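Local coordinates for protein dihydroorotase (Saccharomyces cerevisiae S288C, PDB 6L0A) that catalyses the reversible interconversion of N-carbamoyl-L-aspartate and dihydroorotate in de novo pyrimidine synthesis, as a dizinc hydrolase of the class II dihydroorotase subfamily, at residues C[175-179]-C[310-314]; C[7-13]-C[304-309]. All coordinates share one frame; numbering follows the deposited sequence.

In the fold
Helix 300-312 serves both contacts: its C-terminal end meets barrel strand 175-178 in contact 1, and the turns just before meet strands 4-8 and 11-15 in contact 2. Both are buried, although contact 1 reaches the exposed Glu313 at one rim. Their chemistry differs accordingly. Contact 1 works through long side chains, with a lysine gripping the capped C-terminal end of the helix, aromatic rings against isoleucine, and a water on the side of the zinc site. Contact 2 is a close backbone approach with small residues (glycine, cysteine, serine) at its centre. The contacts join where Met13 touches Tyr312 and where Val314 N probably bonds to Ile309 O.

Contact 1 of 2, residues C[175-179]-C[310-314]; sequences KIILE and SFYEV
Strand 175-178 faces the C-terminal turn of helix 300-312 at side-chain distance, the nearest alpha carbons, those of Lys175 and Phe311, lying 8.2 Å apart. Glu313, with positive phi, ends the helix as the C-prime residue of a Schellman motif, and Phe311 O is left to a side chain. Lys175 NZ takes it at 2.9 Å, in the carbonyl plane with a C=O...N angle of 159°. The same ammonium forms a salt bridge with Glu313 OE2 (2.8 Å), reached on the anti side of the carboxylate and 28° out of its plane, and also donates to a water that is weakly bonded to Tyr312 O. Lysine suits this place because its positive charge would be favoured near the C-terminal end of the helix, while its methylenes can cover a ring. The chain reaches over one face of Phe311 with CD 4.2 Å from the ring centroid, in a CH-pi contact, and the bend at chi3 (-84°) then turns CE and NZ off the ring toward Phe311 O and Glu313.

Ile177 touches both aromatic rings. Its CG1 presses on Phe311 CE2 at 3.4 Å, and CD1 reaches Tyr312 CE1 at 3.6 Å; the CG1-CD1 arm is long enough to serve both. Tyr312 OH ends the apolar patch: a water in the plane of its ring donates to Glu179 OE2 and accepts from the hydroxyl, and Asn135 bonds to both residues. Glu179 OE1 is held by Thr208 and His14, a zinc ligand, so the carboxylate is a second-shell group of the metal site.

Strand 175-178 runs parallel between strands 133-136 and 205-209 of the TIM barrel. Helix 156-170 packs on its other side through Ile176 and Leu178, whereas Phe311 also touches Ala206 and Tyr312 touches Val133.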
loop_
_atom_site.group_PDB
_atom_site.type_symbol
_atom_site.label_atom_id
_atom_site.label_comp_id
_atom_site.label_asym_id
_atom_site.label_seq_id
_atom_site.Cartn_x
_atom_site.Cartn_y
_atom_site.Cartn_z
ATOM N N LYS C 175 -31.556 -11.522 -3.359
ATOM C CA LYS C 175 -30.224 -12.107 -3.434
ATOM C C LYS C 175 -29.187 -10.988 -3.422
ATOM O O LYS C 175 -29.255 -10.055 -4.230
ATOM C CB LYS C 175 -30.089 -12.961 -4.699
ATOM C CG LYS C 175 -30.825 -14.296 -4.615
ATOM C CD LYS C 175 -30.493 -15.215 -5.789
ATOM C CE LYS C 175 -31.341 -14.914 -7.024
ATOM N NZ LYS C 175 -31.095 -15.888 -8.140
ATOM N N ILE C 176 -28.251 -11.057 -2.479
ATOM C CA ILE C 176 -27.228 -10.030 -2.311
ATOM C C ILE C 176 -25.870 -10.711 -2.267
ATOM O O ILE C 176 -25.696 -11.729 -1.587
ATOM C CB ILE C 176 -27.449 -9.201 -1.030
ATOM C CG1 ILE C 176 -28.788 -8.475 -1.053
ATOM C CG2 ILE C 176 -26.322 -8.183 -0.834
ATOM C CD1 ILE C 176 -29.114 -7.806 0.280
ATOM N N ILE C 177 -24.900 -10.149 -2.976
ATOM C CA ILE C 177 -23.542 -10.666 -2.937
ATOM C C ILE C 177 -22.615 -9.587 -2.411
ATOM O O ILE C 177 -22.578 -8.472 -2.944
ATOM C CB ILE C 177 -23.056 -11.150 -4.313
ATOM C CG1 ILE C 177 -23.968 -12.252 -4.854
ATOM C CG2 ILE C 177 -21.614 -11.667 -4.194
ATOM C CD1 ILE C 177 -23.570 -12.741 -6.230
ATOM N N LEU C 178 -21.858 -9.926 -1.379
ATOM C CA LEU C 178 -20.719 -9.109 -0.975
ATOM C C LEU C 178 -19.558 -9.510 -1.877
ATOM O O LEU C 178 -18.923 -10.543 -1.669
ATOM C CB LEU C 178 -20.405 -9.324 0.502
ATOM C CG LEU C 178 -19.335 -8.407 1.115
ATOM C CD1 LEU C 178 -19.674 -6.925 0.969
ATOM C CD2 LEU C 178 -19.100 -8.765 2.575
ATOM N N GLU C 179 -19.308 -8.708 -2.912
ATOM C CA GLU C 179 -18.312 -9.055 -3.911
ATOM C C GLU C 179 -16.904 -8.979 -3.325
ATOM O O GLU C 179 -16.637 -8.226 -2.389
ATOM C CB GLU C 179 -18.423 -8.118 -5.119
ATOM C CG GLU C 179 -19.762 -8.205 -5.867
ATOM C CD GLU C 179 -19.924 -9.515 -6.616
ATOM O OE1 GLU C 179 -18.894 -10.161 -6.891
ATOM O OE2 GLU C 179 -21.075 -9.906 -6.944
ATOM N N SER C 310 -25.763 -22.243 -9.125
ATOM C CA SER C 310 -26.941 -22.385 -8.273
ATOM C C SER C 310 -27.470 -21.027 -7.803
ATOM O O SER C 310 -28.683 -20.781 -7.830
ATOM C CB SER C 310 -26.610 -23.287 -7.077
ATOM O OG SER C 310 -27.640 -23.260 -6.099
ATOM N N PHE C 311 -26.575 -20.135 -7.363
ATOM C CA PHE C 311 -27.005 -18.844 -6.823
ATOM C C PHE C 311 -27.628 -17.967 -7.901
ATOM O O PHE C 311 -28.636 -17.293 -7.657
ATOM C CB PHE C 311 -25.811 -18.126 -6.175
ATOM C CG PHE C 311 -26.184 -16.900 -5.390
ATOM C CD1 PHE C 311 -26.570 -17.003 -4.069
ATOM C CD2 PHE C 311 -26.150 -15.646 -5.972
ATOM C CE1 PHE C 311 -26.925 -15.874 -3.332
ATOM C CE2 PHE C 311 -26.499 -14.525 -5.248
ATOM C CZ PHE C 311 -26.880 -14.641 -3.918
ATOM N N TYR C 312 -27.029 -17.935 -9.088
ATOM C CA TYR C 312 -27.571 -17.135 -10.174
ATOM C C TYR C 312 -28.659 -17.883 -10.932
ATOM O O TYR C 312 -29.241 -17.321 -11.867
ATOM C CB TYR C 312 -26.458 -16.716 -11.137
ATOM C CG TYR C 312 -25.703 -15.472 -10.695
ATOM C CD1 TYR C 312 -24.606 -15.558 -9.840
ATOM C CD2 TYR C 312 -26.098 -14.211 -11.130
ATOM C CE1 TYR C 312 -23.920 -14.402 -9.435
ATOM C CE2 TYR C 312 -25.424 -13.067 -10.744
ATOM C CZ TYR C 312 -24.341 -13.165 -9.894
ATOM O OH TYR C 312 -23.688 -12.012 -9.511
ATOM N N GLU C 313 -28.918 -19.131 -10.542
ATOM C CA GLU C 313 -29.942 -19.986 -11.147
ATOM C C GLU C 313 -29.791 -20.028 -12.665
ATOM O O GLU C 313 -30.722 -19.749 -13.423
ATOM C CB GLU C 313 -31.345 -19.544 -10.722
ATOM C CG GLU C 313 -31.492 -19.585 -9.202
ATOM C CD GLU C 313 -32.833 -19.050 -8.690
ATOM O OE1 GLU C 313 -33.873 -19.644 -9.031
ATOM O OE2 GLU C 313 -32.822 -18.041 -7.966
ATOM N N VAL C 314 -28.581 -20.376 -13.101
ATOM C CA VAL C 314 -28.251 -20.496 -14.515
ATOM C C VAL C 314 -28.848 -21.796 -15.035
ATOM O O VAL C 314 -28.648 -22.860 -14.441
ATOM C CB VAL C 314 -26.730 -20.472 -14.720
ATOM C CG1 VAL C 314 -26.382 -20.485 -16.207
ATOM C CG2 VAL C 314 -26.114 -19.246 -14.037
HETATM O O HOH W 1 -31.103 -14.742 -10.914
HETATM O O HOH W 2 -21.295 -12.142 -8.489
#

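Contact 2 of 2, residues C[7-13]-C[304-309]; sequences LGLTCDM and VSDFGI
A backbone hydrogen bond ties Cys11 to Val304 of helix 300-312, close to where the CA atoms of Thr10 and Ser305 approach to 4.4 Å. Cys11 N donates to Val304 O at 2.9 Å, with an N-H...O angle of 163° and the donor tilted 27° from the carbonyl plane. Ser305 OG lies unusually close to Leu9 O, a polar pairing that suits a small hydroxyl side chain facing a backbone carbonyl, but its exact geometry is doubtful. Val304 O also receives a CA-H...O contact from Thr10 (CA to O 3.2 Å), in keeping with the close approach of the backbones. Separately, the helix has a wider pi-type turn at 304-306. Thr10's own hydroxyl bonds to Gly34 O instead.

Apolar contacts flank the polar pair. Leu7 CD2 meets Val304 CG2 at 4.2 Å, and Ile309 CD1 lies 4.0 Å from Leu9 CB.

Sulfur and glycine make the tight middle. Cys11 SG sits between its own backbone N and carbonyl carbon (chi1 47°), and this brings it to 3.8 Å from Gly308 CA and 3.6 Å from Ser305 O. Gly308, having no side chain, lets the sulfur come directly against its CA. Met13, bent at chi2, brings CE to 3.6 Å from Gly308 O; its flexible thioether follows the helix surface beyond the cysteine.

This part of helix 300-312 lies against the junction of two sheets. Leu7 and Gly8 form a classic beta bulge opposite Ala325 in the antiparallel sheet, while strand 11-15 begins the barrel beside strand 37-40. Val304 continues onto helix 283-293 and Phe255, and Met13 onto Phe254 of strand 253-255.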
loop_
_atom_site.group_PDB
_atom_site.type_symbol
_atom_site.label_atom_id
_atom_site.label_comp_id
_atom_site.label_asym_id
_atom_site.label_seq_id
_atom_site.Cartn_x
_atom_site.Cartn_y
_atom_site.Cartn_z
ATOM N N LEU C 7 -14.282 -29.947 -14.572
ATOM C CA LEU C 7 -14.935 -28.862 -13.853
ATOM C C LEU C 7 -16.267 -28.460 -14.475
ATOM O O LEU C 7 -16.988 -27.638 -13.893
ATOM C CB LEU C 7 -13.998 -27.652 -13.778
ATOM C CG LEU C 7 -12.734 -27.889 -12.941
ATOM C CD1 LEU C 7 -11.782 -26.702 -13.020
ATOM C CD2 LEU C 7 -13.086 -28.192 -11.493
ATOM N N GLY C 8 -16.608 -29.009 -15.638
ATOM C CA GLY C 8 -17.917 -28.744 -16.213
ATOM C C GLY C 8 -18.066 -27.312 -16.689
ATOM O O GLY C 8 -17.176 -26.738 -17.338
ATOM N N LEU C 9 -19.230 -26.731 -16.390
ATOM C CA LEU C 9 -19.552 -25.368 -16.816
ATOM C C LEU C 9 -19.075 -24.424 -15.718
ATOM O O LEU C 9 -19.781 -24.150 -14.753
ATOM C CB LEU C 9 -21.046 -25.218 -17.079
ATOM C CG LEU C 9 -21.632 -26.244 -18.046
ATOM C CD1 LEU C 9 -23.148 -26.159 -18.081
ATOM C CD2 LEU C 9 -21.033 -26.062 -19.434
ATOM N N THR C 10 -17.853 -23.940 -15.866
ATOM C CA THR C 10 -17.244 -23.042 -14.895
ATOM C C THR C 10 -17.839 -21.640 -15.009
ATOM O O THR C 10 -18.189 -21.184 -16.101
ATOM C CB THR C 10 -15.742 -22.968 -15.141
ATOM O OG1 THR C 10 -15.518 -22.755 -16.536
ATOM C CG2 THR C 10 -15.061 -24.268 -14.726
ATOM N N CYS C 11 -17.905 -20.932 -13.876
ATOM C CA CYS C 11 -18.393 -19.560 -13.897
ATOM C C CYS C 11 -17.447 -18.633 -13.137
ATOM O O CYS C 11 -16.922 -18.977 -12.073
ATOM C CB CYS C 11 -19.794 -19.431 -13.306
ATOM S SG CYS C 11 -20.074 -20.242 -11.749
ATOM N N ASP C 12 -17.259 -17.448 -13.698
ATOM C CA ASP C 12 -16.572 -16.337 -13.041
ATOM C C ASP C 12 -17.621 -15.244 -12.886
ATOM O O ASP C 12 -18.027 -14.609 -13.867
ATOM C CB ASP C 12 -15.369 -15.880 -13.864
ATOM C CG ASP C 12 -14.695 -14.652 -13.289
ATOM O OD1 ASP C 12 -15.156 -14.133 -12.247
ATOM O OD2 ASP C 12 -13.702 -14.212 -13.896
ATOM N N MET C 13 -18.087 -15.044 -11.664
ATOM C CA MET C 13 -19.220 -14.154 -11.460
ATOM C C MET C 13 -18.803 -12.707 -11.193
ATOM O O MET C 13 -19.560 -11.954 -10.560
ATOM C CB MET C 13 -20.103 -14.708 -10.343
ATOM C CG MET C 13 -20.802 -16.038 -10.754
ATOM S SD MET C 13 -21.486 -16.032 -12.439
ATOM C CE MET C 13 -22.629 -17.426 -12.317
ATOM N N VAL C 304 -15.839 -23.089 -8.283
ATOM C CA VAL C 304 -15.748 -22.466 -9.600
ATOM C C VAL C 304 -16.867 -22.884 -10.542
ATOM O O VAL C 304 -16.833 -22.497 -11.718
ATOM C CB VAL C 304 -14.386 -22.723 -10.268
ATOM C CG1 VAL C 304 -13.237 -22.213 -9.384
ATOM C CG2 VAL C 304 -14.211 -24.209 -10.587
ATOM N N SER C 305 -17.846 -23.666 -10.085
ATOM C CA SER C 305 -18.951 -23.985 -10.980
ATOM C C SER C 305 -20.278 -24.151 -10.250
ATOM O O SER C 305 -21.212 -23.389 -10.506
ATOM C CB SER C 305 -18.655 -25.247 -11.795
ATOM O OG SER C 305 -19.711 -25.496 -12.715
ATOM N N ASP C 306 -20.376 -25.125 -9.338
ATOM C CA ASP C 306 -21.676 -25.488 -8.769
ATOM C C ASP C 306 -22.354 -24.302 -8.087
ATOM O O ASP C 306 -23.534 -24.017 -8.339
ATOM C CB ASP C 306 -21.521 -26.637 -7.763
ATOM C CG ASP C 306 -20.915 -27.888 -8.375
ATOM O OD1 ASP C 306 -20.799 -27.974 -9.617
ATOM O OD2 ASP C 306 -20.540 -28.785 -7.592
ATOM N N PHE C 307 -21.634 -23.613 -7.197
ATOM C CA PHE C 307 -22.287 -22.668 -6.295
ATOM C C PHE C 307 -22.711 -21.398 -7.022
ATOM O O PHE C 307 -23.775 -20.839 -6.728
ATOM C CB PHE C 307 -21.365 -22.345 -5.118
ATOM C CG PHE C 307 -21.076 -23.538 -4.239
ATOM C CD1 PHE C 307 -22.053 -24.505 -4.020
ATOM C CD2 PHE C 307 -19.831 -23.702 -3.653
ATOM C CE1 PHE C 307 -21.791 -25.607 -3.209
ATOM C CE2 PHE C 307 -19.565 -24.797 -2.854
ATOM C CZ PHE C 307 -20.546 -25.751 -2.629
ATOM N N GLY C 308 -21.910 -20.934 -7.978
ATOM C CA GLY C 308 -22.307 -19.758 -8.743
ATOM C C GLY C 308 -23.478 -20.044 -9.661
ATOM O O GLY C 308 -24.409 -19.240 -9.769
ATOM N N ILE C 309 -23.450 -21.197 -10.332
ATOM C CA ILE C 309 -24.579 -21.604 -11.166
ATOM C C ILE C 309 -25.857 -21.688 -10.335
ATOM O O ILE C 309 -26.926 -21.238 -10.766
ATOM C CB ILE C 309 -24.259 -22.939 -11.864
ATOM C CG1 ILE C 309 -23.392 -22.679 -13.098
ATOM C CG2 ILE C 309 -25.546 -23.690 -12.226
ATOM C CD1 ILE C 309 -22.811 -23.931 -13.724
#